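Local atomic coordinates of pantothenate synthetase (Francisella tularensis subsp. tularensis, PDB entry 5HG0), a protein that probably condenses pantoate with beta-alanine to make pantothenate, using ATP and passing through a pantoyl-adenylate intermediate. Residues 125-130 with 154-159; 145-150 with 171-176; 150-155 with 251-256. All blocks are in the same frame, centred on the assembly; numbering follows the deposited sequence.

Interaction 1. Residues 125-130 with 154-159. With SAM (S-adenosylmethionine), chain D.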
loop_
_atom_site.group_PDB
_atom_site.type_symbol
_atom_site.label_atom_id
_atom_site.label_comp_id
_atom_site.label_asym_id
_atom_site.label_seq_id
_atom_site.Cartn_x
_atom_site.Cartn_y
_atom_site.Cartn_z
ATOM N N PRO B 125 11.679 13.970 -6.006
ATOM C CA PRO B 125 10.801 13.023 -6.707
ATOM C C PRO B 125 11.081 11.588 -6.277
ATOM O O PRO B 125 12.234 11.157 -6.207
ATOM C CB PRO B 125 11.142 13.246 -8.187
ATOM C CG PRO B 125 11.867 14.555 -8.233
ATOM C CD PRO B 125 12.590 14.661 -6.930
ATOM N N GLY B 126 10.010 10.853 -5.984
ATOM C CA GLY B 126 10.114 9.478 -5.549
ATOM C C GLY B 126 10.345 9.289 -4.067
ATOM O O GLY B 126 10.209 8.160 -3.575
ATOM N N HIS B 127 10.686 10.355 -3.339
ATOM C CA HIS B 127 10.982 10.223 -1.917
ATOM C C HIS B 127 9.760 9.755 -1.136
ATOM O O HIS B 127 9.834 8.793 -0.364
ATOM C CB HIS B 127 11.494 11.553 -1.362
ATOM C CG HIS B 127 11.405 11.653 0.129
ATOM N ND1 HIS B 127 12.163 10.871 0.974
ATOM C CD2 HIS B 127 10.637 12.434 0.927
ATOM C CE1 HIS B 127 11.868 11.167 2.226
ATOM N NE2 HIS B 127 10.947 12.114 2.225
ATOM N N PHE B 128 8.622 10.429 -1.324
ATOM C CA PHE B 128 7.432 10.106 -0.545
ATOM C C PHE B 128 6.912 8.706 -0.847
ATOM O O PHE B 128 6.383 8.040 0.051
ATOM C CB PHE B 128 6.347 11.154 -0.794
ATOM C CG PHE B 128 6.585 12.451 -0.076
ATOM C CD1 PHE B 128 7.208 12.463 1.161
ATOM C CD2 PHE B 128 6.197 13.655 -0.637
ATOM C CE1 PHE B 128 7.430 13.653 1.830
ATOM C CE2 PHE B 128 6.421 14.846 0.023
ATOM C CZ PHE B 128 7.038 14.847 1.258
ATOM N N SER B 129 7.052 8.240 -2.090
ATOM C CA SER B 129 6.661 6.869 -2.407
ATOM C C SER B 129 7.525 5.862 -1.660
ATOM O O SER B 129 7.009 4.878 -1.118
ATOM C CB SER B 129 6.742 6.628 -3.913
ATOM O OG SER B 129 6.516 5.262 -4.220
ATOM N N GLY B 130 8.841 6.085 -1.626
ATOM C CA GLY B 130 9.713 5.180 -0.897
ATOM C C GLY B 130 9.461 5.208 0.597
ATOM O O GLY B 130 9.459 4.165 1.256
ATOM N N TYR B 154 6.948 17.672 8.040
ATOM C CA TYR B 154 5.525 17.958 8.197
ATOM C C TYR B 154 4.678 17.232 7.158
ATOM O O TYR B 154 3.640 16.653 7.497
ATOM C CB TYR B 154 5.283 19.465 8.123
ATOM C CG TYR B 154 3.918 19.880 8.617
ATOM C CD1 TYR B 154 3.665 20.017 9.976
ATOM C CD2 TYR B 154 2.881 20.123 7.727
ATOM C CE1 TYR B 154 2.418 20.391 10.436
ATOM C CE2 TYR B 154 1.631 20.499 8.176
ATOM C CZ TYR B 154 1.405 20.630 9.531
ATOM O OH TYR B 154 0.159 21.001 9.982
ATOM N N GLN B 155 5.092 17.262 5.888
ATOM C CA GLN B 155 4.364 16.509 4.870
ATOM C C GLN B 155 4.418 15.015 5.154
ATOM O O GLN B 155 3.438 14.297 4.923
ATOM C CB GLN B 155 4.932 16.812 3.484
ATOM C CG GLN B 155 4.754 18.255 3.046
ATOM C CD GLN B 155 5.519 18.577 1.776
ATOM O OE1 GLN B 155 6.703 18.910 1.822
ATOM N NE2 GLN B 155 4.845 18.477 0.636
ATOM N N GLN B 156 5.555 14.529 5.661
ATOM C CA GLN B 156 5.667 13.121 6.028
ATOM C C GLN B 156 4.650 12.746 7.098
ATOM O O GLN B 156 4.057 11.662 7.049
ATOM C CB GLN B 156 7.088 12.822 6.507
ATOM C CG GLN B 156 7.314 11.384 6.945
ATOM C CD GLN B 156 8.776 11.082 7.224
ATOM O OE1 GLN B 156 9.556 10.832 6.305
ATOM N NE2 GLN B 156 9.156 11.113 8.496
ATOM N N VAL B 157 4.431 13.632 8.070
ATOM C CA VAL B 157 3.428 13.376 9.101
ATOM C C VAL B 157 2.038 13.297 8.481
ATOM O O VAL B 157 1.256 12.385 8.779
ATOM C CB VAL B 157 3.499 14.454 10.198
ATOM C CG1 VAL B 157 2.296 14.356 11.118
ATOM C CG2 VAL B 157 4.782 14.309 10.993
HETATM N N MSE B 158 1.711 14.247 7.609
HETATM C CA MSE B 158 0.393 14.300 6.980
HETATM C C MSE B 158 0.123 13.092 6.091
HETATM O O MSE B 158 -0.992 12.571 6.068
HETATM C CB MSE B 158 0.243 15.587 6.163
HETATM C CG MSE B 158 -0.054 16.828 6.992
HETATM SE SE MSE B 158 -0.184 18.445 5.902
HETATM C CE MSE B 158 -1.665 17.921 4.755
ATOM N N LEU B 159 1.150 12.649 5.363
ATOM C CA LEU B 159 0.978 11.510 4.467
ATOM C C LEU B 159 0.835 10.210 5.245
ATOM O O LEU B 159 0.029 9.345 4.878
ATOM C CB LEU B 159 2.152 11.427 3.491
ATOM C CG LEU B 159 2.253 12.552 2.459
ATOM C CD1 LEU B 159 3.547 12.439 1.673
ATOM C CD2 LEU B 159 1.058 12.530 1.520
HETATM N N SAM D . 11.788 8.792 6.847
HETATM C CA SAM D . 12.459 7.794 7.676
HETATM C C SAM D . 11.679 6.481 7.725
HETATM O O SAM D . 10.897 6.229 8.642
HETATM O OXT SAM D . 11.820 5.638 6.835
HETATM C CB SAM D . 12.754 8.359 9.067
HETATM C CG SAM D . 13.625 9.609 8.992
HETATM S SD SAM D . 13.900 10.546 10.521
HETATM C CE SAM D . 15.672 10.241 10.751
HETATM C "C5'" SAM D . 13.195 9.572 11.879
HETATM C "C4'" SAM D . 12.214 10.353 12.756
HETATM O "O4'" SAM D . 12.868 11.326 13.560
HETATM C "C3'" SAM D . 11.187 11.095 11.915
HETATM O "O3'" SAM D . 9.901 10.834 12.419
HETATM C "C2'" SAM D . 11.499 12.558 12.126
HETATM O "O2'" SAM D . 10.334 13.346 12.113
HETATM C "C1'" SAM D . 12.157 12.549 13.491
HETATM N N9 SAM D . 13.019 13.733 13.650
HETATM C C8 SAM D . 14.120 14.045 12.896
HETATM N N7 SAM D . 14.628 15.215 13.344
HETATM C C5 SAM D . 13.862 15.659 14.366
HETATM C C6 SAM D . 13.940 16.791 15.164
HETATM N N6 SAM D . 14.911 17.681 14.976
HETATM N N1 SAM D . 12.998 16.987 16.151
HETATM C C2 SAM D . 11.991 16.062 16.340
HETATM N N3 SAM D . 11.920 14.939 15.539
HETATM C C4 SAM D . 12.844 14.738 14.567
#

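Interaction 2. Residues 145-150 with 171-176. With SAM (S-adenosylmethionine), chain D.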
loop_
_atom_site.group_PDB
_atom_site.type_symbol
_atom_site.label_atom_id
_atom_site.label_comp_id
_atom_site.label_asym_id
_atom_site.label_seq_id
_atom_site.Cartn_x
_atom_site.Cartn_y
_atom_site.Cartn_z
ATOM N N ASN B 145 0.720 0.010 18.962
ATOM C CA ASN B 145 -0.427 0.795 19.400
ATOM C C ASN B 145 -0.229 2.272 19.096
ATOM O O ASN B 145 -1.175 2.961 18.699
ATOM C CB ASN B 145 -0.668 0.597 20.899
ATOM C CG ASN B 145 -0.986 -0.838 21.256
ATOM O OD1 ASN B 145 -0.190 -1.519 21.899
ATOM N ND2 ASN B 145 -2.157 -1.306 20.843
ATOM N N ASN B 146 0.993 2.770 19.268
ATOM C CA ASN B 146 1.291 4.189 19.145
ATOM C C ASN B 146 2.491 4.383 18.232
ATOM O O ASN B 146 3.505 3.695 18.379
ATOM C CB ASN B 146 1.565 4.807 20.520
ATOM C CG ASN B 146 0.328 4.855 21.396
ATOM O OD1 ASN B 146 -0.712 5.372 20.988
ATOM N ND2 ASN B 146 0.432 4.305 22.606
ATOM N N LEU B 147 2.370 5.324 17.299
ATOM C CA LEU B 147 3.446 5.686 16.386
ATOM C C LEU B 147 3.840 7.134 16.643
ATOM O O LEU B 147 2.978 8.018 16.676
ATOM C CB LEU B 147 3.013 5.503 14.929
ATOM C CG LEU B 147 3.979 5.999 13.852
ATOM C CD1 LEU B 147 5.260 5.183 13.861
ATOM C CD2 LEU B 147 3.320 5.973 12.477
ATOM N N TYR B 148 5.136 7.377 16.812
ATOM C CA TYR B 148 5.643 8.692 17.181
ATOM C C TYR B 148 6.433 9.281 16.022
ATOM O O TYR B 148 7.349 8.639 15.496
ATOM C CB TYR B 148 6.499 8.602 18.445
ATOM C CG TYR B 148 5.692 8.140 19.640
ATOM C CD1 TYR B 148 5.468 6.786 19.869
ATOM C CD2 TYR B 148 5.123 9.054 20.514
ATOM C CE1 TYR B 148 4.717 6.359 20.948
ATOM C CE2 TYR B 148 4.373 8.634 21.598
ATOM C CZ TYR B 148 4.174 7.287 21.808
ATOM O OH TYR B 148 3.426 6.868 22.880
ATOM N N LEU B 149 6.066 10.500 15.629
ATOM C CA LEU B 149 6.640 11.175 14.476
ATOM C C LEU B 149 7.064 12.583 14.864
ATOM O O LEU B 149 6.412 13.234 15.686
ATOM C CB LEU B 149 5.635 11.236 13.319
ATOM C CG LEU B 149 5.114 9.896 12.795
ATOM C CD1 LEU B 149 3.974 10.118 11.811
ATOM C CD2 LEU B 149 6.231 9.098 12.148
ATOM N N GLY B 150 8.158 13.047 14.270
ATOM C CA GLY B 150 8.634 14.391 14.516
ATOM C C GLY B 150 7.975 15.408 13.600
ATOM O O GLY B 150 7.633 15.115 12.457
ATOM N N THR B 171 -3.524 2.243 14.734
ATOM C CA THR B 171 -2.395 2.881 15.396
ATOM C C THR B 171 -2.684 4.365 15.558
ATOM O O THR B 171 -3.109 5.024 14.604
ATOM C CB THR B 171 -1.098 2.683 14.600
ATOM O OG1 THR B 171 -0.720 1.301 14.627
ATOM C CG2 THR B 171 0.024 3.523 15.184
ATOM N N LYS B 172 -2.464 4.880 16.764
ATOM C CA LYS B 172 -2.549 6.308 17.022
ATOM C C LYS B 172 -1.211 6.960 16.699
ATOM O O LYS B 172 -0.148 6.399 16.980
ATOM C CB LYS B 172 -2.932 6.575 18.479
ATOM C CG LYS B 172 -3.113 8.045 18.829
ATOM C CD LYS B 172 -3.386 8.229 20.313
ATOM C CE LYS B 172 -3.303 9.694 20.715
ATOM N NZ LYS B 172 -3.408 9.870 22.191
ATOM N N ILE B 173 -1.267 8.145 16.100
ATOM C CA ILE B 173 -0.076 8.865 15.664
ATOM C C ILE B 173 0.139 10.044 16.600
ATOM O O ILE B 173 -0.727 10.920 16.719
ATOM C CB ILE B 173 -0.197 9.330 14.206
ATOM C CG1 ILE B 173 -0.247 8.123 13.266
ATOM C CG2 ILE B 173 0.960 10.249 13.854
ATOM C CD1 ILE B 173 -0.395 8.482 11.811
ATOM N N ILE B 174 1.292 10.065 17.264
ATOM C CA ILE B 174 1.665 11.130 18.189
ATOM C C ILE B 174 2.771 11.944 17.536
ATOM O O ILE B 174 3.868 11.427 17.284
ATOM C CB ILE B 174 2.120 10.574 19.546
ATOM C CG1 ILE B 174 0.983 9.806 20.233
ATOM C CG2 ILE B 174 2.636 11.697 20.441
ATOM C CD1 ILE B 174 0.981 8.309 19.943
ATOM N N VAL B 175 2.482 13.208 17.246
ATOM C CA VAL B 175 3.431 14.106 16.602
ATOM C C VAL B 175 4.140 14.916 17.675
ATOM O O VAL B 175 3.503 15.437 18.598
ATOM C CB VAL B 175 2.720 15.029 15.593
ATOM C CG1 VAL B 175 3.739 15.854 14.823
ATOM C CG2 VAL B 175 1.846 14.206 14.661
ATOM N N CYS B 176 5.464 15.021 17.557
ATOM C CA CYS B 176 6.272 15.683 18.563
ATOM C C CYS B 176 6.928 16.936 17.991
ATOM O O CYS B 176 7.282 16.973 16.808
ATOM C CB CYS B 176 7.350 14.735 19.103
ATOM S SG CYS B 176 6.703 13.171 19.755
HETATM N N SAM D . 11.788 8.792 6.847
HETATM C CA SAM D . 12.459 7.794 7.676
HETATM C C SAM D . 11.679 6.481 7.725
HETATM O O SAM D . 10.897 6.229 8.642
HETATM O OXT SAM D . 11.820 5.638 6.835
HETATM C CB SAM D . 12.754 8.359 9.067
HETATM C CG SAM D . 13.625 9.609 8.992
HETATM S SD SAM D . 13.900 10.546 10.521
HETATM C CE SAM D . 15.672 10.241 10.751
HETATM C "C5'" SAM D . 13.195 9.572 11.879
HETATM C "C4'" SAM D . 12.214 10.353 12.756
HETATM O "O4'" SAM D . 12.868 11.326 13.560
HETATM C "C3'" SAM D . 11.187 11.095 11.915
HETATM O "O3'" SAM D . 9.901 10.834 12.419
HETATM C "C2'" SAM D . 11.499 12.558 12.126
HETATM O "O2'" SAM D . 10.334 13.346 12.113
HETATM C "C1'" SAM D . 12.157 12.549 13.491
HETATM N N9 SAM D . 13.019 13.733 13.650
HETATM C C8 SAM D . 14.120 14.045 12.896
HETATM N N7 SAM D . 14.628 15.215 13.344
HETATM C C5 SAM D . 13.862 15.659 14.366
HETATM C C6 SAM D . 13.940 16.791 15.164
HETATM N N6 SAM D . 14.911 17.681 14.976
HETATM N N1 SAM D . 12.998 16.987 16.151
HETATM C C2 SAM D . 11.991 16.062 16.340
HETATM N N3 SAM D . 11.920 14.939 15.539
HETATM C C4 SAM D . 12.844 14.738 14.567
#

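Interaction 3. Residues 150-155 with 251-256. With SAM (S-adenosylmethionine), chain D.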
loop_
_atom_site.group_PDB
_atom_site.type_symbol
_atom_site.label_atom_id
_atom_site.label_comp_id
_atom_site.label_asym_id
_atom_site.label_seq_id
_atom_site.Cartn_x
_atom_site.Cartn_y
_atom_site.Cartn_z
ATOM N N GLY B 150 8.158 13.047 14.270
ATOM C CA GLY B 150 8.634 14.391 14.516
ATOM C C GLY B 150 7.975 15.408 13.600
ATOM O O GLY B 150 7.633 15.115 12.457
ATOM N N GLU B 151 7.805 16.623 14.127
ATOM C CA GLU B 151 7.158 17.693 13.377
ATOM C C GLU B 151 8.034 18.232 12.251
ATOM O O GLU B 151 7.519 18.908 11.352
ATOM C CB GLU B 151 6.776 18.828 14.331
ATOM C CG GLU B 151 5.868 19.905 13.751
ATOM C CD GLU B 151 5.667 21.058 14.714
ATOM O OE1 GLU B 151 4.522 21.539 14.844
ATOM O OE2 GLU B 151 6.658 21.468 15.352
ATOM N N LYS B 152 9.339 17.944 12.271
ATOM C CA LYS B 152 10.243 18.525 11.281
ATOM C C LYS B 152 9.895 18.091 9.864
ATOM O O LYS B 152 10.085 18.861 8.915
ATOM C CB LYS B 152 11.690 18.153 11.606
ATOM C CG LYS B 152 12.710 18.775 10.660
ATOM C CD LYS B 152 14.134 18.472 11.090
ATOM C CE LYS B 152 14.897 17.774 9.982
ATOM N NZ LYS B 152 15.506 16.501 10.463
ATOM N N ASP B 153 9.387 16.872 9.694
ATOM C CA ASP B 153 8.965 16.382 8.383
ATOM C C ASP B 153 7.441 16.463 8.325
ATOM O O ASP B 153 6.724 15.479 8.514
ATOM C CB ASP B 153 9.486 14.971 8.147
ATOM C CG ASP B 153 10.987 14.868 8.348
ATOM O OD1 ASP B 153 11.738 15.276 7.436
ATOM O OD2 ASP B 153 11.416 14.383 9.416
ATOM N N TYR B 154 6.948 17.672 8.040
ATOM C CA TYR B 154 5.525 17.958 8.197
ATOM C C TYR B 154 4.678 17.232 7.158
ATOM O O TYR B 154 3.640 16.653 7.497
ATOM C CB TYR B 154 5.283 19.465 8.123
ATOM C CG TYR B 154 3.918 19.880 8.617
ATOM C CD1 TYR B 154 3.665 20.017 9.976
ATOM C CD2 TYR B 154 2.881 20.123 7.727
ATOM C CE1 TYR B 154 2.418 20.391 10.436
ATOM C CE2 TYR B 154 1.631 20.499 8.176
ATOM C CZ TYR B 154 1.405 20.630 9.531
ATOM O OH TYR B 154 0.159 21.001 9.982
ATOM N N GLN B 155 5.092 17.262 5.888
ATOM C CA GLN B 155 4.364 16.509 4.870
ATOM C C GLN B 155 4.418 15.015 5.154
ATOM O O GLN B 155 3.438 14.297 4.923
ATOM C CB GLN B 155 4.932 16.812 3.484
ATOM C CG GLN B 155 4.754 18.255 3.046
ATOM C CD GLN B 155 5.519 18.577 1.776
ATOM O OE1 GLN B 155 6.703 18.910 1.822
ATOM N NE2 GLN B 155 4.845 18.477 0.636
ATOM N N ARG B 251 22.007 19.271 2.462
ATOM C CA ARG B 251 20.667 19.805 2.262
ATOM C C ARG B 251 19.949 19.883 3.602
ATOM O O ARG B 251 19.927 18.906 4.358
ATOM C CB ARG B 251 19.873 18.939 1.283
ATOM C CG ARG B 251 18.479 19.464 0.985
ATOM C CD ARG B 251 17.769 18.619 -0.058
ATOM N NE ARG B 251 16.523 19.237 -0.503
ATOM C CZ ARG B 251 15.322 18.949 -0.011
ATOM N NH1 ARG B 251 14.246 19.568 -0.482
ATOM N NH2 ARG B 251 15.194 18.040 0.946
ATOM N N LEU B 252 19.367 21.042 3.890
ATOM C CA LEU B 252 18.664 21.286 5.140
ATOM C C LEU B 252 17.231 21.704 4.849
ATOM O O LEU B 252 16.980 22.504 3.942
ATOM C CB LEU B 252 19.360 22.371 5.973
ATOM C CG LEU B 252 20.772 22.128 6.518
ATOM C CD1 LEU B 252 21.834 22.302 5.439
ATOM C CD2 LEU B 252 21.049 23.051 7.696
ATOM N N ILE B 253 16.294 21.159 5.622
ATOM C CA ILE B 253 14.886 21.513 5.514
ATOM C C ILE B 253 14.393 21.974 6.878
ATOM O O ILE B 253 14.951 21.625 7.922
ATOM C CB ILE B 253 14.018 20.348 4.997
ATOM C CG1 ILE B 253 13.977 19.211 6.021
ATOM C CG2 ILE B 253 14.529 19.847 3.656
ATOM C CD1 ILE B 253 12.957 18.146 5.699
ATOM N N ASP B 254 13.324 22.767 6.857
ATOM C CA ASP B 254 12.708 23.236 8.088
ATOM C C ASP B 254 11.312 23.755 7.782
ATOM O O ASP B 254 11.019 24.178 6.661
ATOM C CB ASP B 254 13.541 24.333 8.762
ATOM C CG ASP B 254 13.136 24.564 10.206
ATOM O OD1 ASP B 254 12.382 23.733 10.751
ATOM O OD2 ASP B 254 13.578 25.566 10.804
ATOM N N ASN B 255 10.454 23.701 8.797
ATOM C CA ASN B 255 9.133 24.302 8.741
ATOM C C ASN B 255 8.773 24.773 10.141
ATOM O O ASN B 255 9.153 24.147 11.135
ATOM C CB ASN B 255 8.077 23.326 8.211
ATOM C CG ASN B 255 7.705 22.258 9.224
ATOM O OD1 ASN B 255 6.808 22.450 10.045
ATOM N ND2 ASN B 255 8.389 21.121 9.164
ATOM N N PHE B 256 8.047 25.886 10.214
ATOM C CA PHE B 256 7.690 26.457 11.503
ATOM C C PHE B 256 6.496 27.382 11.334
ATOM O O PHE B 256 6.227 27.893 10.243
ATOM C CB PHE B 256 8.870 27.209 12.129
ATOM C CG PHE B 256 9.619 28.084 11.162
ATOM C CD1 PHE B 256 9.118 29.320 10.792
ATOM C CD2 PHE B 256 10.834 27.672 10.634
ATOM C CE1 PHE B 256 9.807 30.127 9.907
ATOM C CE2 PHE B 256 11.532 28.475 9.750
ATOM C CZ PHE B 256 11.018 29.704 9.386
HETATM N N SAM D . 11.788 8.792 6.847
HETATM C CA SAM D . 12.459 7.794 7.676
HETATM C C SAM D . 11.679 6.481 7.725
HETATM O O SAM D . 10.897 6.229 8.642
HETATM O OXT SAM D . 11.820 5.638 6.835
HETATM C CB SAM D . 12.754 8.359 9.067
HETATM C CG SAM D . 13.625 9.609 8.992
HETATM S SD SAM D . 13.900 10.546 10.521
HETATM C CE SAM D . 15.672 10.241 10.751
HETATM C "C5'" SAM D . 13.195 9.572 11.879
HETATM C "C4'" SAM D . 12.214 10.353 12.756
HETATM O "O4'" SAM D . 12.868 11.326 13.560
HETATM C "C3'" SAM D . 11.187 11.095 11.915
HETATM O "O3'" SAM D . 9.901 10.834 12.419
HETATM C "C2'" SAM D . 11.499 12.558 12.126
HETATM O "O2'" SAM D . 10.334 13.346 12.113
HETATM C "C1'" SAM D . 12.157 12.549 13.491
HETATM N N9 SAM D . 13.019 13.733 13.650
HETATM C C8 SAM D . 14.120 14.045 12.896
HETATM N N7 SAM D . 14.628 15.215 13.344
HETATM C C5 SAM D . 13.862 15.659 14.366
HETATM C C6 SAM D . 13.940 16.791 15.164
HETATM N N6 SAM D . 14.911 17.681 14.976
HETATM N N1 SAM D . 12.998 16.987 16.151
HETATM C C2 SAM D . 11.991 16.062 16.340
HETATM N N3 SAM D . 11.920 14.939 15.539
HETATM C C4 SAM D . 12.844 14.738 14.567
HETATM O O HOH W 1 8.780 21.977 12.805
#

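Interaction 1. Residues 125-130 with 154-159
Two helices beside the predicted pantoate site of this HUP-type ligase, which includes Gln-156, meet where Phe-128, in the first turn of helix 127-142, packs against Gln-155 and Leu-159 in the first turns of helix 154-166. The backbones stay well apart, 7.4 Å between CA of Phe-128 and CA of Gln-156, and the phenyl ring fills the distance. Leu-159 lays one methyl over a face of that ring: CD1 sits 3.6 Å from the centroid of the Phe-128 ring and 17° off its normal, a CH-pi contact displaced toward CG. At the far end of the ring, CZ of Phe-128 meets CB of Gln-155 at 3.6 Å. The CG of Phe-128 stands beside its own backbone N (chi1 -76°), which swings the ring across the groove to the other helix. Pro-111 of strand 107-111 also touches this ring.

The amide of Gln-155 stands steeply to the phenyl plane, 78° from it, and its polar atoms are engaged elsewhere: NE2 with the carbonyls of Ile-115 and Ile-118, OE1 with the backbone N of Glu-120. Its neighbour Gln-156, on the next face of the helix, holds its CG anti to the backbone N and extends toward the bound S-adenosylmethionine, whose amino N gives a weak hydrogen bond to OE1 of Gln-156 at 3.1 Å. His-127 comes up beside it, NE2 lying 4.5 Å from OE1 of Gln-156, while ND1 of His-127 is bound to the carbonyl of Gln-63, itself predicted to bind pantoate and beta-alanine. Apolar packing thus spaces the two helices; Gln-155 and His-127 are tied to backbone atoms elsewhere, while Gln-156 turns toward the ligand an amide oxygen that can accept a hydrogen bond from its amino group.

Interaction 2. Residues 145-150 with 171-176
The Tyr-148 ring carries Ile-174 on one face, with CD1 of Ile-174 4.1 Å from the ring centroid and 24° off the normal, a CH-pi contact toward the rim; SG of Cys-176 lies at the ring edge, near its plane. Along the side of the ring, CD2 of Tyr-148 rests 3.5 Å from CB of Ile-174. The hydroxyl is held by Glu-49 and Asn-50, at the end of helix 37-49, which covers this face of the sheet. The flat amide of Asn-146 meets the same isoleucine, OD1 touching CD1 of Ile-174 at 3.5 Å, while ND2 bonds to Asn-50.

These are the two strands of a right-handed beta-alpha-beta crossover, running parallel at 27° with helix 154-166 between them in sequence. Five backbone bonds join them; the shortest, Ile-174 N to Leu-147 O at 2.7 Å, is almost straight.

On the other face, turned to helix 154-166, CD1 of Leu-149 meets CG2 of Ile-173 at 3.6 Å and CB of Leu-147 meets CG2 of Thr-171. At the strand's end, the amide N of Gly-150 reaches ribose O2' and O3' of S-adenosylmethionine in two weak bonds, O2' at 3.1 Å.

Interaction 3. Residues 150-155 with 251-256
The turn 151-153, between strand 146-150 and helix 154-166, approaches the extended strand 251-256 most nearly at Lys-152 and Asp-254, whose CA atoms lie 6.2 Å apart. Asn-255 provides the polar link. Its ND2 donates to the carbonyl O of Glu-151 at 3.2 Å, a nearly straight bond (172°) in the carbonyl plane, on a lone pair and in the amide's own plane. The carbonyl O of Lys-152 is also close, 2.8 Å from the same ND2. With CG of Asn-255 between its backbone N and carbonyl carbon (chi1 74°), the amide reaches across to these carbonyls, and CB of Tyr-154 packs against ND2 at 3.7 Å. The other end of the amide, OD1, is bound by Arg-240.

Two residues earlier in the strand, Ile-253 brings CD1 to within 3.6 Å of OD1 of Asp-153, its side chain crossing the carboxylate at about a right angle. The other carboxylate oxygen, OD2 of Asp-153, accepts a hydrogen bond from ribose O2' of S-adenosylmethionine at 3.1 Å, and NZ of Lys-152 lies 3.3 Å from adenine N7. Lys-152 and Asp-153 belong to the predicted ATP site.

Strand 250-257 is an outer strand of the three-stranded antiparallel sheet, paired with strand 240-247, so the contact joins that sheet to the N-terminal end of helix 154-166 and the end of strand 146-150.

In the fold
Helix 154-166 supplies a segment of interaction 1, begins in interaction 3 and connects the two strands of interaction 2. Interaction 1 is wholly buried and mainly apolar, helix against helix, and shares Tyr-154 and Gln-155 with interaction 3. Interaction 2 is only partly buried, its strand 172-176 being the outermost of the parallel sheet; it relies on repeated backbone bonds and meets interaction 1 where Val-157 packs on Leu-149 and Val-175. Interaction 3, likewise partly buried, depends on a side-chain amide reaching backbone carbonyls and joins the antiparallel sheet to the turn leading from the parallel sheet into helix 154-166. S-adenosylmethionine touches all three: its amino group at interaction 1, its ribose at interactions 2 and 3, its adenine at interaction 3.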